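Local coordinates for purine nucleoside phosphorylase (Thermus thermophilus, PDB 6TK9), which probably catalyses the reversible phosphorolysis of purine nucleosides such as inosine and guanosine, yielding the free base and ribose 1-phosphate, at residues 23-28 and 106-111. Numbering follows the deposited sequence.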
ATOM      1  N   VAL A  23     -26.877  -9.333  30.208  1.00 45.30           N
ATOM      2  CA  VAL A  23     -25.756  -9.574  29.268  1.00 44.25           C
ATOM      3  C   VAL A  23     -26.259 -10.479  28.148  1.00 45.38           C
ATOM      4  O   VAL A  23     -26.796 -11.555  28.427  1.00 45.36           O
ATOM      5  CB  VAL A  23     -24.524 -10.160  29.979  1.00 45.32           C
ATOM      6  CG1 VAL A  23     -23.402 -10.470  28.999  1.00 45.99           C
ATOM      7  CG2 VAL A  23     -24.011  -9.237  31.074  1.00 47.30           C
ATOM      8  N   GLY A  24     -26.100 -10.001  26.918  1.00 48.90           N
ATOM      9  CA  GLY A  24     -26.309 -10.777  25.692  1.00 43.97           C
ATOM     10  C   GLY A  24     -25.024 -11.460  25.345  1.00 40.91           C
ATOM     11  O   GLY A  24     -23.985 -10.910  25.639  1.00 43.59           O
ATOM     12  N   LEU A  25     -25.108 -12.630  24.749  1.00 44.10           N
ATOM     13  CA  LEU A  25     -23.936 -13.431  24.359  1.00 43.55           C
ATOM     14  C   LEU A  25     -24.352 -14.231  23.126  1.00 40.90           C
ATOM     15  O   LEU A  25     -25.315 -14.975  23.253  1.00 41.18           O
ATOM     16  CB  LEU A  25     -23.580 -14.305  25.565  1.00 45.76           C
ATOM     17  CG  LEU A  25     -22.592 -15.433  25.295  1.00 49.82           C
ATOM     18  CD1 LEU A  25     -21.215 -14.886  24.952  1.00 51.00           C
ATOM     19  CD2 LEU A  25     -22.506 -16.353  26.495  1.00 55.25           C
ATOM     20  N   VAL A  26     -23.720 -13.998  21.972  1.00 39.19           N
ATOM     21  CA  VAL A  26     -24.025 -14.681  20.678  1.00 35.94           C
ATOM     22  C   VAL A  26     -22.900 -15.682  20.438  1.00 36.74           C
ATOM     23  O   VAL A  26     -21.733 -15.259  20.390  1.00 38.94           O
ATOM     24  CB  VAL A  26     -24.172 -13.695  19.497  1.00 35.27           C
ATOM     25  CG1 VAL A  26     -24.345 -14.413  18.168  1.00 37.52           C
ATOM     26  CG2 VAL A  26     -25.319 -12.719  19.679  1.00 34.06           C
ATOM     27  N   LEU A  27     -23.248 -16.961  20.358  1.00 36.75           N
ATOM     28  CA  LEU A  27     -22.283 -18.067  20.178  1.00 38.69           C
ATOM     29  C   LEU A  27     -22.286 -18.427  18.690  1.00 38.92           C
ATOM     30  O   LEU A  27     -23.354 -18.672  18.162  1.00 38.30           O
ATOM     31  CB  LEU A  27     -22.662 -19.255  21.085  1.00 38.23           C
ATOM     32  CG  LEU A  27     -22.694 -18.958  22.593  1.00 39.51           C
ATOM     33  CD1 LEU A  27     -23.236 -20.136  23.392  1.00 38.24           C
ATOM     34  CD2 LEU A  27     -21.335 -18.554  23.121  1.00 37.25           C
ATOM     35  N   GLY A  28     -21.118 -18.444  18.051  1.00 41.70           N
ATOM     36  CA  GLY A  28     -20.986 -18.695  16.604  1.00 41.32           C
ATOM     37  C   GLY A  28     -20.644 -20.137  16.311  1.00 43.97           C
ATOM     38  O   GLY A  28     -20.915 -21.011  17.159  1.00 43.08           O
ATOM     39  N   THR A 106     -25.404  -4.850  27.374  1.00 45.96           N
ATOM     40  CA  THR A 106     -24.004  -5.270  27.096  1.00 43.16           C
ATOM     41  C   THR A 106     -24.040  -6.614  26.364  1.00 47.03           C
ATOM     42  O   THR A 106     -24.745  -7.528  26.854  1.00 43.74           O
ATOM     43  CB  THR A 106     -23.159  -5.347  28.375  1.00 40.32           C
ATOM     44  OG1 THR A 106     -23.099  -4.039  28.933  1.00 42.97           O
ATOM     45  CG2 THR A 106     -21.738  -5.809  28.148  1.00 39.01           C
ATOM     46  N   PHE A 107     -23.307  -6.716  25.244  1.00 45.74           N
ATOM     47  CA  PHE A 107     -23.321  -7.889  24.335  1.00 42.79           C
ATOM     48  C   PHE A 107     -21.901  -8.348  24.043  1.00 42.29           C
ATOM     49  O   PHE A 107     -21.057  -7.501  23.737  1.00 37.60           O
ATOM     50  CB  PHE A 107     -24.017  -7.548  23.024  1.00 42.90           C
ATOM     51  CG  PHE A 107     -25.459  -7.961  22.954  1.00 41.27           C
ATOM     52  CD1 PHE A 107     -26.457  -7.130  23.423  1.00 41.74           C
ATOM     53  CD2 PHE A 107     -25.812  -9.172  22.390  1.00 43.62           C
ATOM     54  CE1 PHE A 107     -27.784  -7.515  23.341  1.00 41.73           C
ATOM     55  CE2 PHE A 107     -27.138  -9.560  22.312  1.00 43.17           C
ATOM     56  CZ  PHE A 107     -28.123  -8.728  22.786  1.00 43.57           C
ATOM     57  N   LEU A 108     -21.687  -9.660  24.139  1.00 43.05           N
ATOM     58  CA  LEU A 108     -20.445 -10.371  23.754  1.00 43.01           C
ATOM     59  C   LEU A 108     -20.757 -11.088  22.436  1.00 41.21           C
ATOM     60  O   LEU A 108     -21.547 -12.031  22.459  1.00 43.76           O
ATOM     61  CB  LEU A 108     -20.057 -11.377  24.851  1.00 42.33           C
ATOM     62  CG  LEU A 108     -19.247 -10.847  26.042  1.00 47.55           C
ATOM     63  CD1 LEU A 108     -19.879  -9.617  26.695  1.00 47.51           C
ATOM     64  CD2 LEU A 108     -19.039 -11.929  27.087  1.00 45.78           C
ATOM     65  N   LEU A 109     -20.204 -10.637  21.320  1.00 36.93           N
ATOM     66  CA  LEU A 109     -20.421 -11.311  20.017  1.00 38.53           C
ATOM     67  C   LEU A 109     -19.230 -12.227  19.739  1.00 38.51           C
ATOM     68  O   LEU A 109     -18.114 -11.721  19.723  1.00 42.30           O
ATOM     69  CB  LEU A 109     -20.582 -10.245  18.933  1.00 37.57           C
ATOM     70  CG  LEU A 109     -21.622  -9.172  19.230  1.00 36.29           C
ATOM     71  CD1 LEU A 109     -21.514  -8.049  18.217  1.00 37.03           C
ATOM     72  CD2 LEU A 109     -23.022  -9.756  19.240  1.00 34.02           C
ATOM     73  N   THR A 110     -19.471 -13.521  19.552  1.00 36.90           N
ATOM     74  CA  THR A 110     -18.422 -14.545  19.342  1.00 38.95           C
ATOM     75  C   THR A 110     -18.623 -15.160  17.957  1.00 39.31           C
ATOM     76  O   THR A 110     -19.788 -15.269  17.526  1.00 37.39           O
ATOM     77  CB  THR A 110     -18.413 -15.605  20.458  1.00 42.47           C
ATOM     78  OG1 THR A 110     -19.375 -16.629  20.183  1.00 42.34           O
ATOM     79  CG2 THR A 110     -18.660 -15.003  21.828  1.00 42.22           C
ATOM     80  N   SER A 111     -17.522 -15.561  17.316  1.00 37.93           N
ATOM     81  CA  SER A 111     -17.485 -16.093  15.930  1.00 38.84           C
ATOM     82  C   SER A 111     -16.292 -17.039  15.789  1.00 40.55           C
ATOM     83  O   SER A 111     -15.320 -16.910  16.564  1.00 43.64           O
ATOM     84  CB  SER A 111     -17.406 -14.962  14.924  1.00 39.84           C
ATOM     85  OG  SER A 111     -16.387 -14.040  15.295  1.00 42.11           O
TER
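Thr110 reaches across from strand 106-115 to the end of strand 23-27, where it meets Val26 and Gly28, and following it outward from the backbone shows how one side chain can take over where the backbone pairing of two parallel strands ends. Its CB already lies 3.3 Å from Val26 O. The branch CG2 of Thr110 passes 3.4 Å from Val26 O and comes to 4.0 Å from Leu25 CD1, while OG1, set between the backbone N and the carbonyl carbon (chi1 84°), donates to Val26 O at 2.7 Å, in the carbonyl plane and on a lone pair. Thr110 N also bonds to Val26 O, so two donors of one residue grip this oxygen. OG1 in turn accepts a longer bond, 3.3 Å, from Gly28 N, carrying the pairing past the end of strand 23-27.

Earlier along the strands the backbones alternate as donor and acceptor: Gly24 N bonds to Thr106 O, Leu108 N to Gly24 O and Val26 N to Leu108 O. The two strands, 10° from parallel, are interior strands of the mixed sheet of the phosphorylase superfamily fold, with 72-78 beside 23-27 and 225-235 beside 106-115. Ser111 bonds through OG to Ser230, and its side chain lies beside a bound phosphate ion, which may come from the crystallisation liquor but is consistent with a phosphate site.

Farther back, Gly24 CA sits over one face of the Phe107 ring in a CH-pi contact, 3.8 Å from the centroid and offset toward the rim, near CD2 and CE2; the lack of a side chain lets the ring settle against the backbone. On the same face of the sheet Val26 CG2 meets Leu109 CD2 at 3.8 Å, with helix 213-222 covering Phe107 and Leu109. The other face carries Leu25, whose CD1 packs on Leu108 CB at 3.7 Å, beneath helix 257-270.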